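Local coordinates for protein MucR Phosphodiesterase (Pseudomonas aeruginosa, PDB 5M1T) that is an EAL-domain protein of the phosphodiesterase family that binds two magnesium ions and the ligand C2E in its pocket, at residues Val157-Ala162 and Phe188-Ser193; Ser204-Asp209 and Leu236-Val241. All blocks are in the same frame, centred on the assembly; numbering follows the deposited sequence.

Interaction 1 (Val157-Ala162 and Phe188-Ser193); sequences VTESTA and FGTGYS
A buried glutamate, E159, reaches from the first turn of a helix into the loop that follows the next strand of the EAL barrel, and that loop, F188-S193, wraps round its carboxylate. With CG anti to the backbone N (chi1 -165°) and the rest of the chain extended, the carboxylate is carried into the turn. E159 OE1 accepts two backbone N-H groups from opposite faces of the carboxylate plane: G189 N at 2.8 Å, and G191 N at 2.9 Å, which stands 67° out of that plane. E159 OE2 accepts from a water that also donates to G191 O, and S193 OG donates to it at a length so short that it is doubtful. The F188 ring lies nearly parallel to the carboxylate, with E159 OE2 3.6 Å above the ring plane near the rim. Glycine suits both positions: G189 has a positive phi of 110°, and the lack of a side chain at G191 lets its backbone lie close against E159 CG and S160 N. T190 OG1 is bonded to D187 O. The contact thus ties the start of helix 159-164 to the loop between strand 182-188 and helix 195-200, while F188 packs on I229 and L232 of helix 220-236.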
ATOM      1  N   VAL A 157      -4.965 -11.965   0.247  1.00 22.80           N
ATOM      2  CA  VAL A 157      -4.929 -10.873  -0.704  1.00 23.53           C
ATOM      3  C   VAL A 157      -5.414 -11.456  -2.032  1.00 22.80           C
ATOM      4  O   VAL A 157      -5.099 -12.616  -2.384  1.00 22.16           O
ATOM      5  CB  VAL A 157      -3.492 -10.322  -0.861  1.00 24.80           C
ATOM      6  CG1 VAL A 157      -3.468  -9.097  -1.748  1.00 25.36           C
ATOM      7  CG2 VAL A 157      -2.937  -9.918   0.493  1.00 26.08           C
ATOM      8  N   THR A 158      -6.223 -10.709  -2.758  1.00 22.30           N
ATOM      9  CA  THR A 158      -6.804 -11.283  -3.969  1.00 22.53           C
ATOM     10  C   THR A 158      -5.726 -11.392  -5.054  1.00 23.00           C
ATOM     11  O   THR A 158      -4.693 -10.699  -5.009  1.00 23.69           O
ATOM     12  CB  THR A 158      -8.021 -10.478  -4.520  1.00 22.41           C
ATOM     13  OG1 THR A 158      -7.609  -9.141  -4.872  1.00 22.05           O
ATOM     14  CG2 THR A 158      -9.205 -10.471  -3.505  1.00 21.84           C
ATOM     15  N   GLU A 159      -5.978 -12.264  -6.023  1.00 23.52           N
ATOM     16  CA  GLU A 159      -5.150 -12.370  -7.209  1.00 24.17           C
ATOM     17  C   GLU A 159      -4.883 -10.986  -7.836  1.00 23.49           C
ATOM     18  O   GLU A 159      -3.755 -10.647  -8.140  1.00 23.09           O
ATOM     19  CB  GLU A 159      -5.828 -13.310  -8.224  1.00 25.05           C
ATOM     20  CG  GLU A 159      -4.895 -13.779  -9.345  1.00 26.33           C
ATOM     21  CD  GLU A 159      -5.604 -14.651 -10.362  1.00 27.20           C
ATOM     22  OE1 GLU A 159      -6.837 -14.851 -10.191  1.00 27.29           O
ATOM     23  OE2 GLU A 159      -4.937 -15.125 -11.327  1.00 28.84           O
ATOM     24  N   SER A 160      -5.929 -10.192  -8.003  1.00 24.05           N
ATOM     25  CA  SER A 160      -5.813  -8.882  -8.661  1.00 25.32           C
ATOM     26  C   SER A 160      -4.911  -7.998  -7.861  1.00 24.78           C
ATOM     27  O   SER A 160      -4.044  -7.348  -8.416  1.00 24.27           O
ATOM     28  CB  SER A 160      -7.165  -8.164  -8.728  1.00 26.43           C
ATOM     29  OG  SER A 160      -8.155  -9.038  -9.219  1.00 28.29           O
ATOM     30  N   THR A 161      -5.137  -7.990  -6.543  1.00 24.27           N
ATOM     31  CA  THR A 161      -4.416  -7.094  -5.647  1.00 23.85           C
ATOM     32  C   THR A 161      -2.956  -7.432  -5.724  1.00 23.96           C
ATOM     33  O   THR A 161      -2.121  -6.535  -5.839  1.00 24.12           O
ATOM     34  CB  THR A 161      -4.970  -7.183  -4.208  1.00 23.71           C
ATOM     35  OG1 THR A 161      -6.255  -6.568  -4.183  1.00 23.03           O
ATOM     36  CG2 THR A 161      -4.060  -6.463  -3.186  1.00 23.91           C
ATOM     37  N   ALA A 162      -2.643  -8.727  -5.691  1.00 24.21           N
ATOM     38  CA  ALA A 162      -1.253  -9.159  -5.615  1.00 24.51           C
ATOM     39  C   ALA A 162      -0.550  -8.898  -6.929  1.00 24.57           C
ATOM     40  O   ALA A 162       0.611  -8.526  -6.943  1.00 25.25           O
ATOM     41  CB  ALA A 162      -1.158 -10.646  -5.261  1.00 24.72           C
ATOM     42  N   PHE A 188      -9.000 -16.706  -6.561  1.00 24.14           N
ATOM     43  CA  PHE A 188      -8.104 -17.090  -7.628  1.00 24.27           C
ATOM     44  C   PHE A 188      -8.914 -17.557  -8.846  1.00 24.23           C
ATOM     45  O   PHE A 188      -9.936 -18.231  -8.733  1.00 23.70           O
ATOM     46  CB  PHE A 188      -7.089 -18.130  -7.168  1.00 24.41           C
ATOM     47  CG  PHE A 188      -5.928 -18.263  -8.084  1.00 24.77           C
ATOM     48  CD1 PHE A 188      -4.847 -17.412  -7.968  1.00 24.88           C
ATOM     49  CD2 PHE A 188      -5.929 -19.214  -9.108  1.00 24.90           C
ATOM     50  CE1 PHE A 188      -3.768 -17.500  -8.831  1.00 24.80           C
ATOM     51  CE2 PHE A 188      -4.846 -19.316  -9.967  1.00 24.81           C
ATOM     52  CZ  PHE A 188      -3.765 -18.449  -9.829  1.00 24.83           C
ATOM     53  N   GLY A 189      -8.487 -17.091 -10.010  1.00 24.94           N
ATOM     54  CA  GLY A 189      -9.159 -17.394 -11.255  1.00 25.50           C
ATOM     55  C   GLY A 189      -9.838 -16.149 -11.781  1.00 26.03           C
ATOM     56  O   GLY A 189     -10.123 -16.070 -12.980  1.00 27.38           O
ATOM     57  N   THR A 190     -10.078 -15.174 -10.904  1.00 25.70           N
ATOM     58  CA  THR A 190     -10.734 -13.917 -11.286  1.00 26.17           C
ATOM     59  C   THR A 190      -9.811 -12.812 -11.810  1.00 26.37           C
ATOM     60  O   THR A 190     -10.289 -11.837 -12.370  1.00 26.50           O
ATOM     61  CB  THR A 190     -11.555 -13.307 -10.130  1.00 25.54           C
ATOM     62  OG1 THR A 190     -10.679 -12.869  -9.097  1.00 25.61           O
ATOM     63  CG2 THR A 190     -12.526 -14.316  -9.581  1.00 25.74           C
ATOM     64  N   GLY A 191      -8.509 -12.946 -11.591  1.00 26.47           N
ATOM     65  CA  GLY A 191      -7.568 -11.936 -12.023  1.00 26.93           C
ATOM     66  C   GLY A 191      -6.675 -12.488 -13.113  1.00 27.64           C
ATOM     67  O   GLY A 191      -6.996 -13.512 -13.775  1.00 28.29           O
ATOM     68  N   TYR A 192      -5.556 -11.810 -13.302  1.00 27.87           N
ATOM     69  CA  TYR A 192      -4.552 -12.211 -14.293  1.00 28.71           C
ATOM     70  C   TYR A 192      -3.225 -12.402 -13.574  1.00 28.56           C
ATOM     71  O   TYR A 192      -2.713 -11.462 -12.963  1.00 27.93           O
ATOM     72  CB  TYR A 192      -4.403 -11.145 -15.379  1.00 29.11           C
ATOM     73  CG  TYR A 192      -5.621 -10.978 -16.264  1.00 29.89           C
ATOM     74  CD1 TYR A 192      -6.772 -10.323 -15.810  1.00 29.83           C
ATOM     75  CD2 TYR A 192      -5.606 -11.418 -17.569  1.00 30.40           C
ATOM     76  CE1 TYR A 192      -7.876 -10.165 -16.631  1.00 29.73           C
ATOM     77  CE2 TYR A 192      -6.703 -11.241 -18.401  1.00 30.86           C
ATOM     78  CZ  TYR A 192      -7.837 -10.634 -17.921  1.00 30.59           C
ATOM     79  OH  TYR A 192      -8.917 -10.477 -18.774  1.00 31.19           O
ATOM     80  N   SER A 193      -2.669 -13.614 -13.641  1.00 29.11           N
ATOM     81  CA  SER A 193      -1.418 -13.945 -12.931  1.00 28.96           C
ATOM     82  C   SER A 193      -0.257 -14.198 -13.858  1.00 29.38           C
ATOM     83  O   SER A 193      -0.396 -14.840 -14.892  1.00 30.68           O
ATOM     84  CB  SER A 193      -1.602 -15.177 -12.034  1.00 28.40           C
ATOM     85  OG  SER A 193      -2.473 -14.890 -10.981  1.00 27.83           O
TER
HETATM   86  O   HOH W   1      -6.637 -16.292 -13.251  1.00 34.50           O
HETATM   87  O   HOH W   2      -9.062 -10.927  -7.966  1.00 32.40           O

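Interaction 2 (Ser204-Asp209 and Leu236-Val241); sequences SELKID and LNLKIV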
ATOM      1  N   SER A 204       1.216 -19.580   0.423  1.00 27.81           N
ATOM      2  CA  SER A 204       1.121 -20.920   0.942  1.00 28.33           C
ATOM      3  C   SER A 204      -0.083 -21.604   0.387  1.00 28.07           C
ATOM      4  O   SER A 204      -0.134 -22.803   0.364  1.00 27.71           O
ATOM      5  CB  SER A 204       0.970 -20.870   2.462  1.00 28.87           C
ATOM      6  OG  SER A 204       2.242 -20.776   3.031  1.00 29.91           O
ATOM      7  N   GLU A 205      -1.081 -20.824  -0.028  1.00 29.30           N
ATOM      8  CA  GLU A 205      -2.316 -21.400  -0.574  1.00 29.68           C
ATOM      9  C   GLU A 205      -2.980 -20.508  -1.631  1.00 28.13           C
ATOM     10  O   GLU A 205      -2.839 -19.287  -1.606  1.00 26.83           O
ATOM     11  CB  GLU A 205      -3.305 -21.736   0.554  1.00 30.98           C
ATOM     12  CG  GLU A 205      -3.883 -20.546   1.241  1.00 32.61           C
ATOM     13  CD  GLU A 205      -5.003 -20.843   2.258  1.00 35.16           C
ATOM     14  OE1 GLU A 205      -4.955 -21.870   3.009  1.00 35.81           O
ATOM     15  OE2 GLU A 205      -5.935 -19.986   2.314  1.00 34.55           O
ATOM     16  N   LEU A 206      -3.660 -21.156  -2.575  1.00 27.06           N
ATOM     17  CA  LEU A 206      -4.584 -20.480  -3.440  1.00 26.20           C
ATOM     18  C   LEU A 206      -5.995 -20.871  -3.056  1.00 25.00           C
ATOM     19  O   LEU A 206      -6.249 -22.036  -2.719  1.00 24.23           O
ATOM     20  CB  LEU A 206      -4.343 -20.830  -4.891  1.00 26.94           C
ATOM     21  CG  LEU A 206      -2.923 -20.782  -5.434  1.00 27.73           C
ATOM     22  CD1 LEU A 206      -3.001 -21.248  -6.868  1.00 27.61           C
ATOM     23  CD2 LEU A 206      -2.309 -19.384  -5.349  1.00 28.39           C
ATOM     24  N   LYS A 207      -6.904 -19.890  -3.145  1.00 23.78           N
ATOM     25  CA  LYS A 207      -8.340 -20.122  -2.896  1.00 23.45           C
ATOM     26  C   LYS A 207      -9.131 -19.949  -4.192  1.00 22.84           C
ATOM     27  O   LYS A 207      -9.306 -18.832  -4.685  1.00 22.28           O
ATOM     28  CB  LYS A 207      -8.898 -19.188  -1.836  1.00 22.63           C
ATOM     29  CG  LYS A 207      -8.055 -19.135  -0.588  1.00 23.49           C
ATOM     30  CD  LYS A 207      -8.767 -18.448   0.554  1.00 23.77           C
ATOM     31  CE  LYS A 207      -9.614 -19.411   1.372  1.00 24.47           C
ATOM     32  NZ  LYS A 207     -10.558 -18.636   2.280  1.00 24.97           N
ATOM     33  N   ILE A 208      -9.651 -21.055  -4.710  1.00 22.25           N
ATOM     34  CA  ILE A 208     -10.426 -20.991  -5.930  1.00 22.36           C
ATOM     35  C   ILE A 208     -11.688 -20.153  -5.721  1.00 22.74           C
ATOM     36  O   ILE A 208     -12.429 -20.392  -4.747  1.00 21.63           O
ATOM     37  CB  ILE A 208     -10.867 -22.378  -6.416  1.00 21.72           C
ATOM     38  CG1 ILE A 208      -9.661 -23.298  -6.614  1.00 21.80           C
ATOM     39  CG2 ILE A 208     -11.627 -22.209  -7.709  1.00 21.65           C
ATOM     40  CD1 ILE A 208     -10.033 -24.756  -6.638  1.00 21.86           C
ATOM     41  N   ASP A 209     -11.953 -19.207  -6.628  1.00 23.25           N
ATOM     42  CA  ASP A 209     -13.091 -18.313  -6.412  1.00 24.13           C
ATOM     43  C   ASP A 209     -14.387 -19.098  -6.468  1.00 25.17           C
ATOM     44  O   ASP A 209     -14.545 -19.985  -7.329  1.00 25.86           O
ATOM     45  CB  ASP A 209     -13.166 -17.209  -7.433  1.00 24.87           C
ATOM     46  CG  ASP A 209     -14.290 -16.226  -7.122  1.00 25.68           C
ATOM     47  OD1 ASP A 209     -14.227 -15.548  -6.079  1.00 25.73           O
ATOM     48  OD2 ASP A 209     -15.270 -16.174  -7.892  1.00 26.65           O
ATOM     49  N   LEU A 236       3.257 -25.868  -8.176  1.00 31.99           N
ATOM     50  CA  LEU A 236       3.919 -24.762  -7.483  1.00 32.96           C
ATOM     51  C   LEU A 236       3.988 -24.933  -5.951  1.00 33.73           C
ATOM     52  O   LEU A 236       4.450 -24.040  -5.228  1.00 33.70           O
ATOM     53  CB  LEU A 236       3.208 -23.448  -7.798  1.00 32.89           C
ATOM     54  CG  LEU A 236       3.128 -23.072  -9.260  1.00 32.96           C
ATOM     55  CD1 LEU A 236       2.166 -21.910  -9.424  1.00 32.62           C
ATOM     56  CD2 LEU A 236       4.523 -22.749  -9.756  1.00 33.37           C
ATOM     57  N   ASN A 237       3.495 -26.060  -5.465  1.00 34.54           N
ATOM     58  CA  ASN A 237       3.574 -26.388  -4.053  1.00 36.24           C
ATOM     59  C   ASN A 237       2.757 -25.432  -3.197  1.00 35.00           C
ATOM     60  O   ASN A 237       3.246 -24.856  -2.233  1.00 35.24           O
ATOM     61  CB  ASN A 237       5.037 -26.398  -3.585  1.00 38.66           C
ATOM     62  CG  ASN A 237       5.215 -27.180  -2.312  1.00 40.60           C
ATOM     63  OD1 ASN A 237       4.556 -28.193  -2.113  1.00 41.62           O
ATOM     64  ND2 ASN A 237       6.090 -26.705  -1.428  1.00 43.40           N
ATOM     65  N   LEU A 238       1.499 -25.270  -3.570  1.00 33.51           N
ATOM     66  CA  LEU A 238       0.588 -24.463  -2.812  1.00 32.45           C
ATOM     67  C   LEU A 238      -0.635 -25.318  -2.465  1.00 31.82           C
ATOM     68  O   LEU A 238      -1.163 -26.055  -3.324  1.00 33.00           O
ATOM     69  CB  LEU A 238       0.173 -23.241  -3.632  1.00 31.74           C
ATOM     70  CG  LEU A 238       1.317 -22.340  -4.057  1.00 31.50           C
ATOM     71  CD1 LEU A 238       0.869 -21.381  -5.139  1.00 30.87           C
ATOM     72  CD2 LEU A 238       1.921 -21.585  -2.878  1.00 31.62           C
ATOM     73  N   LYS A 239      -1.073 -25.232  -1.216  1.00 29.82           N
ATOM     74  CA  LYS A 239      -2.330 -25.836  -0.845  1.00 30.21           C
ATOM     75  C   LYS A 239      -3.454 -25.163  -1.639  1.00 28.53           C
ATOM     76  O   LYS A 239      -3.425 -23.942  -1.860  1.00 28.09           O
ATOM     77  CB  LYS A 239      -2.603 -25.656   0.660  1.00 31.69           C
ATOM     78  CG  LYS A 239      -1.614 -26.331   1.594  1.00 32.65           C
ATOM     79  CD  LYS A 239      -1.575 -27.822   1.339  1.00 35.58           C
ATOM     80  CE  LYS A 239      -1.003 -28.616   2.517  1.00 37.48           C
ATOM     81  NZ  LYS A 239      -0.626 -29.991   2.028  1.00 39.31           N
ATOM     82  N   ILE A 240      -4.449 -25.953  -2.027  1.00 26.91           N
ATOM     83  CA  ILE A 240      -5.631 -25.425  -2.698  1.00 26.51           C
ATOM     84  C   ILE A 240      -6.906 -25.495  -1.816  1.00 26.29           C
ATOM     85  O   ILE A 240      -7.234 -26.547  -1.259  1.00 26.10           O
ATOM     86  CB  ILE A 240      -5.884 -26.199  -4.004  1.00 26.17           C
ATOM     87  CG1 ILE A 240      -4.687 -26.057  -4.924  1.00 26.04           C
ATOM     88  CG2 ILE A 240      -7.126 -25.688  -4.712  1.00 25.99           C
ATOM     89  CD1 ILE A 240      -4.351 -24.618  -5.246  1.00 27.01           C
ATOM     90  N   VAL A 241      -7.597 -24.366  -1.688  1.00 25.42           N
ATOM     91  CA  VAL A 241      -8.853 -24.322  -0.977  1.00 24.70           C
ATOM     92  C   VAL A 241      -9.956 -24.104  -1.994  1.00 24.31           C
ATOM     93  O   VAL A 241      -9.907 -23.132  -2.797  1.00 24.14           O
ATOM     94  CB  VAL A 241      -8.889 -23.159   0.039  1.00 24.31           C
ATOM     95  CG1 VAL A 241     -10.181 -23.196   0.845  1.00 24.47           C
ATOM     96  CG2 VAL A 241      -7.710 -23.202   0.989  1.00 24.79           C
TER
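V241 and K207 lie side by side and point the same way from two neighbouring parallel strands, with K207 CE 3.9 Å from V241 CG1. On the same face E205 slants across V241, its OE1 3.7 Å from V241 CG2. The branched valine thus turns one methyl to each of the two long charged chains. On the L206 and I240 face the contacts across the segments are apolar, joined by L238 and the end of I208: L206 CD2 meets L238 CD1 at 3.8 Å, L206 CB meets I240 CD1, and I208 CD1 comes to 3.6 Å from I240 CG2. These leucines and isoleucines meet at an angle, and I208 also rests on V226 and I229 of helix 220-236. Between the faces runs a parallel ladder: L206 N donates to K239 O and L206 O accepts V241 N at 2.9 Å (N-H...O angle 169°), while K239 N donates to S204 O and I208 N to V241 O. The chemistry is therefore split by the sheet. Beside V241, E205 forms a salt bridge with K53 and a hydrogen bond with S184, whereas the end of K239 leads away. K207 NZ bonds to Q263 and forms salt bridges with the magnesium ligands E65 and E156, which probably helps to position those acids beside the metal.

Interaction 1 closes before interaction 2 opens along the chain, and their centres lie 12 Å apart within the EAL domain, a TIM-like barrel. Both reach one sheet, in which strands 153-158, 182-188, 205-208 and 239-243 follow one another in parallel. They meet directly through the end of strand 182-188: F188 N lies 2.9 Å from K207 O and F188 O 3.1 Å from D209 N, both probable hydrogen bonds, and T190 packs on D209. Strand 182-188 also supplies D186 and D187 to the magnesium sites. Interaction 1 thus holds the loop just past these ligands, while interaction 2 pairs strand 205-208 with strand 239-243, which carries the magnesium ligand E243.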